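Local coordinates for McyG protein (Microcystis aeruginosa PCC 7806, PDB 4R0M) that probably activates phenylalanine or a related acid as an acyl-adenylate and passes it to its carrier domain during microcystin synthesis, at residues Q53-I58 and C90-I95; K115-W120 and E139-Y144. All blocks are in the same frame, centred on the assembly; numbering follows the deposited sequence.

Contact 1: residues Q53-I58 and C90-I95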
loop_
_atom_site.group_PDB
_atom_site.type_symbol
_atom_site.label_atom_id
_atom_site.label_comp_id
_atom_site.label_asym_id
_atom_site.label_seq_id
_atom_site.Cartn_x
_atom_site.Cartn_y
_atom_site.Cartn_z
ATOM N N GLN A 53 -20.311 8.525 -17.350
ATOM C CA GLN A 53 -21.235 7.857 -18.270
ATOM C C GLN A 53 -21.023 6.345 -18.286
ATOM O O GLN A 53 -21.987 5.581 -18.331
ATOM C CB GLN A 53 -21.121 8.424 -19.692
ATOM C CG GLN A 53 -21.596 9.865 -19.871
ATOM C CD GLN A 53 -23.059 10.086 -19.507
ATOM O OE1 GLN A 53 -23.904 9.207 -19.676
ATOM N NE2 GLN A 53 -23.363 11.280 -19.010
ATOM N N ASP A 54 -19.757 5.928 -18.246
ATOM C CA ASP A 54 -19.386 4.511 -18.211
ATOM C C ASP A 54 -19.882 3.853 -16.921
ATOM O O ASP A 54 -20.460 2.763 -16.951
ATOM C CB ASP A 54 -17.865 4.369 -18.346
ATOM C CG ASP A 54 -17.421 2.952 -18.686
ATOM O OD1 ASP A 54 -18.268 2.093 -19.016
ATOM O OD2 ASP A 54 -16.198 2.703 -18.629
ATOM N N ALA A 55 -19.667 4.536 -15.798
ATOM C CA ALA A 55 -20.125 4.071 -14.489
ATOM C C ALA A 55 -21.640 3.841 -14.431
ATOM O O ALA A 55 -22.092 2.848 -13.860
ATOM C CB ALA A 55 -19.686 5.042 -13.402
ATOM N N LEU A 56 -22.412 4.751 -15.029
ATOM C CA LEU A 56 -23.877 4.632 -15.076
ATOM C C LEU A 56 -24.339 3.383 -15.823
ATOM O O LEU A 56 -25.310 2.737 -15.419
ATOM C CB LEU A 56 -24.513 5.875 -15.714
ATOM C CG LEU A 56 -24.564 7.194 -14.937
ATOM C CD1 LEU A 56 -25.172 8.288 -15.803
ATOM C CD2 LEU A 56 -25.346 7.053 -13.639
ATOM N N VAL A 57 -23.643 3.059 -16.912
ATOM C CA VAL A 57 -23.947 1.875 -17.719
ATOM C C VAL A 57 -23.681 0.605 -16.913
ATOM O O VAL A 57 -24.519 -0.297 -16.880
ATOM C CB VAL A 57 -23.138 1.854 -19.041
ATOM C CG1 VAL A 57 -23.389 0.566 -19.815
ATOM C CG2 VAL A 57 -23.487 3.060 -19.905
ATOM N N ILE A 58 -22.519 0.554 -16.259
ATOM C CA ILE A 58 -22.141 -0.578 -15.410
ATOM C C ILE A 58 -23.103 -0.704 -14.230
ATOM O O ILE A 58 -23.536 -1.810 -13.893
ATOM C CB ILE A 58 -20.680 -0.459 -14.911
ATOM C CG1 ILE A 58 -19.710 -0.528 -16.094
ATOM C CG2 ILE A 58 -20.357 -1.555 -13.898
ATOM C CD1 ILE A 58 -18.403 0.200 -15.870
ATOM N N CYS A 90 -20.293 1.491 -8.450
ATOM C CA CYS A 90 -20.721 1.128 -7.105
ATOM C C CYS A 90 -20.925 2.360 -6.226
ATOM O O CYS A 90 -21.918 2.448 -5.495
ATOM C CB CYS A 90 -19.704 0.178 -6.457
ATOM S SG CYS A 90 -19.570 -1.440 -7.261
ATOM N N PHE A 91 -19.993 3.309 -6.300
ATOM C CA PHE A 91 -20.102 4.555 -5.531
ATOM C C PHE A 91 -21.405 5.304 -5.836
ATOM O O PHE A 91 -22.111 5.727 -4.917
ATOM C CB PHE A 91 -18.899 5.473 -5.779
ATOM C CG PHE A 91 -17.615 5.001 -5.142
ATOM C CD1 PHE A 91 -17.623 4.140 -4.048
ATOM C CD2 PHE A 91 -16.390 5.453 -5.621
ATOM C CE1 PHE A 91 -16.434 3.723 -3.462
ATOM C CE2 PHE A 91 -15.199 5.040 -5.037
ATOM C CZ PHE A 91 -15.221 4.173 -3.957
ATOM N N LEU A 92 -21.720 5.443 -7.124
ATOM C CA LEU A 92 -22.907 6.175 -7.572
ATOM C C LEU A 92 -24.220 5.512 -7.159
ATOM O O LEU A 92 -25.197 6.199 -6.861
ATOM C CB LEU A 92 -22.887 6.369 -9.091
ATOM C CG LEU A 92 -21.780 7.186 -9.766
ATOM C CD1 LEU A 92 -21.934 7.097 -11.276
ATOM C CD2 LEU A 92 -21.774 8.640 -9.322
ATOM N N GLY A 93 -24.241 4.180 -7.139
ATOM C CA GLY A 93 -25.460 3.438 -6.819
ATOM C C GLY A 93 -25.668 3.115 -5.352
ATOM O O GLY A 93 -26.670 2.499 -4.989
ATOM N N GLY A 94 -24.728 3.526 -4.508
ATOM C CA GLY A 94 -24.769 3.188 -3.088
ATOM C C GLY A 94 -24.493 1.718 -2.820
ATOM O O GLY A 94 -24.872 1.192 -1.772
ATOM N N ILE A 95 -23.849 1.054 -3.780
ATOM C CA ILE A 95 -23.380 -0.320 -3.618
ATOM C C ILE A 95 -21.951 -0.241 -3.095
ATOM O O ILE A 95 -21.155 0.554 -3.588
ATOM C CB ILE A 95 -23.416 -1.093 -4.958
ATOM C CG1 ILE A 95 -24.854 -1.191 -5.484
ATOM C CG2 ILE A 95 -22.811 -2.485 -4.806
ATOM C CD1 ILE A 95 -24.953 -1.468 -6.970
#

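Contact 2: residues K115-W120 and E139-Y144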
loop_
_atom_site.group_PDB
_atom_site.type_symbol
_atom_site.label_atom_id
_atom_site.label_comp_id
_atom_site.label_asym_id
_atom_site.label_seq_id
_atom_site.Cartn_x
_atom_site.Cartn_y
_atom_site.Cartn_z
ATOM N N LYS A 115 -7.792 -15.184 0.883
ATOM C CA LYS A 115 -8.433 -13.929 1.263
ATOM C C LYS A 115 -9.767 -13.764 0.530
ATOM O O LYS A 115 -10.784 -13.454 1.149
ATOM C CB LYS A 115 -7.505 -12.749 0.977
ATOM C CG LYS A 115 -7.813 -11.501 1.788
ATOM C CD LYS A 115 -6.907 -10.355 1.374
ATOM C CE LYS A 115 -7.034 -9.179 2.323
ATOM N NZ LYS A 115 -6.208 -8.025 1.876
ATOM N N LEU A 116 -9.751 -13.994 -0.783
ATOM C CA LEU A 116 -10.959 -13.935 -1.604
ATOM C C LEU A 116 -12.061 -14.844 -1.058
ATOM O O LEU A 116 -13.207 -14.412 -0.918
ATOM C CB LEU A 116 -10.641 -14.287 -3.064
ATOM C CG LEU A 116 -11.801 -14.556 -4.030
ATOM C CD1 LEU A 116 -12.671 -13.322 -4.252
ATOM C CD2 LEU A 116 -11.269 -15.086 -5.353
ATOM N N GLU A 117 -11.704 -16.091 -0.745
ATOM C CA GLU A 117 -12.654 -17.064 -0.200
ATOM C C GLU A 117 -13.142 -16.689 1.199
ATOM O O GLU A 117 -14.328 -16.831 1.499
ATOM C CB GLU A 117 -12.056 -18.476 -0.201
ATOM C CG GLU A 117 -11.866 -19.057 -1.595
ATOM C CD GLU A 117 -11.291 -20.464 -1.600
ATOM O OE1 GLU A 117 -11.140 -21.072 -0.520
ATOM O OE2 GLU A 117 -10.990 -20.969 -2.698
ATOM N N ASN A 118 -12.227 -16.211 2.044
ATOM C CA ASN A 118 -12.573 -15.810 3.410
ATOM C C ASN A 118 -13.510 -14.607 3.443
ATOM O O ASN A 118 -14.530 -14.630 4.132
ATOM C CB ASN A 118 -11.317 -15.530 4.246
ATOM C CG ASN A 118 -10.615 -16.800 4.702
ATOM O OD1 ASN A 118 -11.212 -17.877 4.757
ATOM N ND2 ASN A 118 -9.336 -16.675 5.040
ATOM N N VAL A 119 -13.155 -13.568 2.691
ATOM C CA VAL A 119 -13.967 -12.359 2.583
ATOM C C VAL A 119 -15.345 -12.703 2.013
ATOM O O VAL A 119 -16.365 -12.227 2.516
ATOM C CB VAL A 119 -13.259 -11.274 1.733
ATOM C CG1 VAL A 119 -14.194 -10.115 1.419
ATOM C CG2 VAL A 119 -12.012 -10.771 2.446
ATOM N N TRP A 120 -15.359 -13.548 0.983
ATOM C CA TRP A 120 -16.598 -14.024 0.360
ATOM C C TRP A 120 -17.527 -14.664 1.358
ATOM O O TRP A 120 -18.739 -14.444 1.312
ATOM C CB TRP A 120 -16.271 -14.992 -0.772
ATOM C CG TRP A 120 -17.458 -15.522 -1.538
ATOM C CD1 TRP A 120 -18.177 -14.884 -2.546
ATOM C CD2 TRP A 120 -18.080 -16.846 -1.409
ATOM N NE1 TRP A 120 -19.180 -15.693 -3.023
ATOM C CE2 TRP A 120 -19.178 -16.883 -2.386
ATOM C CE3 TRP A 120 -17.854 -17.961 -0.607
ATOM C CZ2 TRP A 120 -19.993 -17.996 -2.534
ATOM C CZ3 TRP A 120 -18.685 -19.076 -0.766
ATOM C CH2 TRP A 120 -19.726 -19.091 -1.705
ATOM N N GLU A 139 -14.196 -18.493 -11.889
ATOM C CA GLU A 139 -15.337 -19.414 -11.885
ATOM C C GLU A 139 -14.886 -20.851 -11.621
ATOM O O GLU A 139 -15.525 -21.578 -10.859
ATOM C CB GLU A 139 -16.119 -19.332 -13.202
ATOM C CG GLU A 139 -16.930 -18.054 -13.370
ATOM C CD GLU A 139 -17.790 -18.048 -14.621
ATOM O OE1 GLU A 139 -17.292 -18.430 -15.704
ATOM O OE2 GLU A 139 -18.971 -17.648 -14.525
ATOM N N LYS A 140 -13.774 -21.238 -12.248
ATOM C CA LYS A 140 -13.179 -22.569 -12.090
ATOM C C LYS A 140 -12.873 -22.883 -10.625
ATOM O O LYS A 140 -13.185 -23.971 -10.141
ATOM C CB LYS A 140 -11.909 -22.687 -12.942
ATOM C CG LYS A 140 -11.296 -24.080 -12.975
ATOM C CD LYS A 140 -10.128 -24.152 -13.948
ATOM C CE LYS A 140 -9.457 -25.517 -13.901
ATOM N NZ LYS A 140 -8.451 -25.685 -14.986
ATOM N N LEU A 141 -12.271 -21.919 -9.932
ATOM C CA LEU A 141 -12.002 -22.020 -8.498
ATOM C C LEU A 141 -13.277 -22.311 -7.704
ATOM O O LEU A 141 -13.263 -23.115 -6.770
ATOM C CB LEU A 141 -11.334 -20.732 -7.997
ATOM C CG LEU A 141 -11.081 -20.516 -6.499
ATOM C CD1 LEU A 141 -10.046 -21.490 -5.945
ATOM C CD2 LEU A 141 -10.658 -19.077 -6.237
ATOM N N GLY A 142 -14.373 -21.657 -8.086
ATOM C CA GLY A 142 -15.666 -21.845 -7.432
ATOM C C GLY A 142 -16.217 -23.250 -7.580
ATOM O O GLY A 142 -16.703 -23.835 -6.611
ATOM N N THR A 143 -16.137 -23.788 -8.795
ATOM C CA THR A 143 -16.620 -25.140 -9.083
ATOM C C THR A 143 -15.711 -26.217 -8.478
ATOM O O THR A 143 -16.199 -27.197 -7.912
ATOM C CB THR A 143 -16.798 -25.377 -10.598
ATOM O OG1 THR A 143 -15.664 -24.860 -11.302
ATOM C CG2 THR A 143 -18.056 -24.682 -11.108
ATOM N N TYR A 144 -14.398 -26.016 -8.590
ATOM C CA TYR A 144 -13.401 -26.938 -8.035
ATOM C C TYR A 144 -13.453 -27.048 -6.513
ATOM O O TYR A 144 -13.297 -28.138 -5.964
ATOM C CB TYR A 144 -11.991 -26.537 -8.481
ATOM C CG TYR A 144 -11.504 -27.248 -9.726
ATOM C CD1 TYR A 144 -12.206 -27.159 -10.931
ATOM C CD2 TYR A 144 -10.328 -28.003 -9.701
ATOM C CE1 TYR A 144 -11.758 -27.809 -12.071
ATOM C CE2 TYR A 144 -9.871 -28.658 -10.837
ATOM C CZ TYR A 144 -10.588 -28.557 -12.017
ATOM O OH TYR A 144 -10.138 -29.203 -13.145
#

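Contact 1: residues Q53-I58 and C90-I95
Leu92 meets Ala55 and Leu56 through aliphatic branches alone, so no ring or amide face meets another across the two segments and there is no polar edge. The aromatic residue whose side chain touches Leu92 is Tyr52, of helix 48-64. All the touching on the Leu92 side is done by one methyl, CD1. It reaches Ala55 CB at 3.7 Å and, more loosely, Leu56 CD2 at 4.2 Å. Leu92 has CG anti to its carbonyl carbon (chi1 -63°), which directs the branch to the helix facing it, where it crosses the side chain of Leu56 at about a right angle. Alanine suits its buried place because a single methyl lets the longer leucine come close, while Leu56 supplies the bulk beside it. Two residues beyond Leu92, Gly94, the first residue to leave helical angles, forms a Schellman motif, with Ile95 N bonded to Cys90 O at 2.9 Å and a weaker bond from Gly94 N to Phe91 O. The positive phi of Gly94 (70°) is easily adopted by glycine. Leu59 of helix 48-64, Leu23 of helix 19-27 and Leu168 of a loop also touch Leu92. Through Leu92, helix 80-93 packs against these elements within the beta-alpha-beta unit that carries the chain from strand 72-76 to its parallel neighbour 96-99.

Contact 2: residues K115-W120 and E139-Y144
Leu141 is the buried side chain that both partners touch. Glu117 OE2 sits over its branched end, closest to Leu141 CD1 at 3.4 Å, a van der Waals approach of a carboxylate oxygen to an aliphatic carbon, while Leu141 CD2 also meets Leu116 CD2, at 4.1 Å. The two leucines slide past each other in opposite directions; with CG anti to its backbone nitrogen (chi1 173°), Leu141 points both methyls at helix 111-122. Glu117 comes from the direction opposite to Leu141; its extended chain carries the carboxylate there, and a glutamate suits this partly exposed position. With an alanine at Leu141, both methyls would be gone, and a gap would probably open beside Leu116 CD2, leaving the Glu117 side chain freer to turn. The helices 111-122 and 135-144 flank the four-stranded parallel sheet, the second being the crossover between the adjacent strands 128-130 and 152-154. Leu116 is set against that sheet by Ile74 and Gln76 of strand 72-76. On the other helix, Lys140 O accepts both Tyr144 N, at 2.8 Å, and Thr143 OG1, at 2.9 Å, the hydroxyl being tilted 33° from the carbonyl plane. Farther out, Trp120 pairs edge-to-face with Trp150, while Lys115 NZ is hydrogen-bonded to Phe181 O.

Overall arrangement
From the N terminus the chain runs through the antiparallel strands 33-37 and 43-47 of the large mixed sheet into helix 48-64, then strand 72-76 and helix 80-93, where contact 1 closes a loop of 31 residues. Strand 96-99 follows, and helix 111-122 opens contact 2, which closes after 18 residues at helix 135-144. Contact 1 is complete before contact 2 begins, so they neither nest nor cross; their centres are about 25 Å apart and their nearest atoms about 13 Å. Contact 1 ties the helix after the mixed sheet's edge strand to the parallel sheet's first crossover helix; contact 2 joins two later helices of that parallel sheet, within the same adenylation domain.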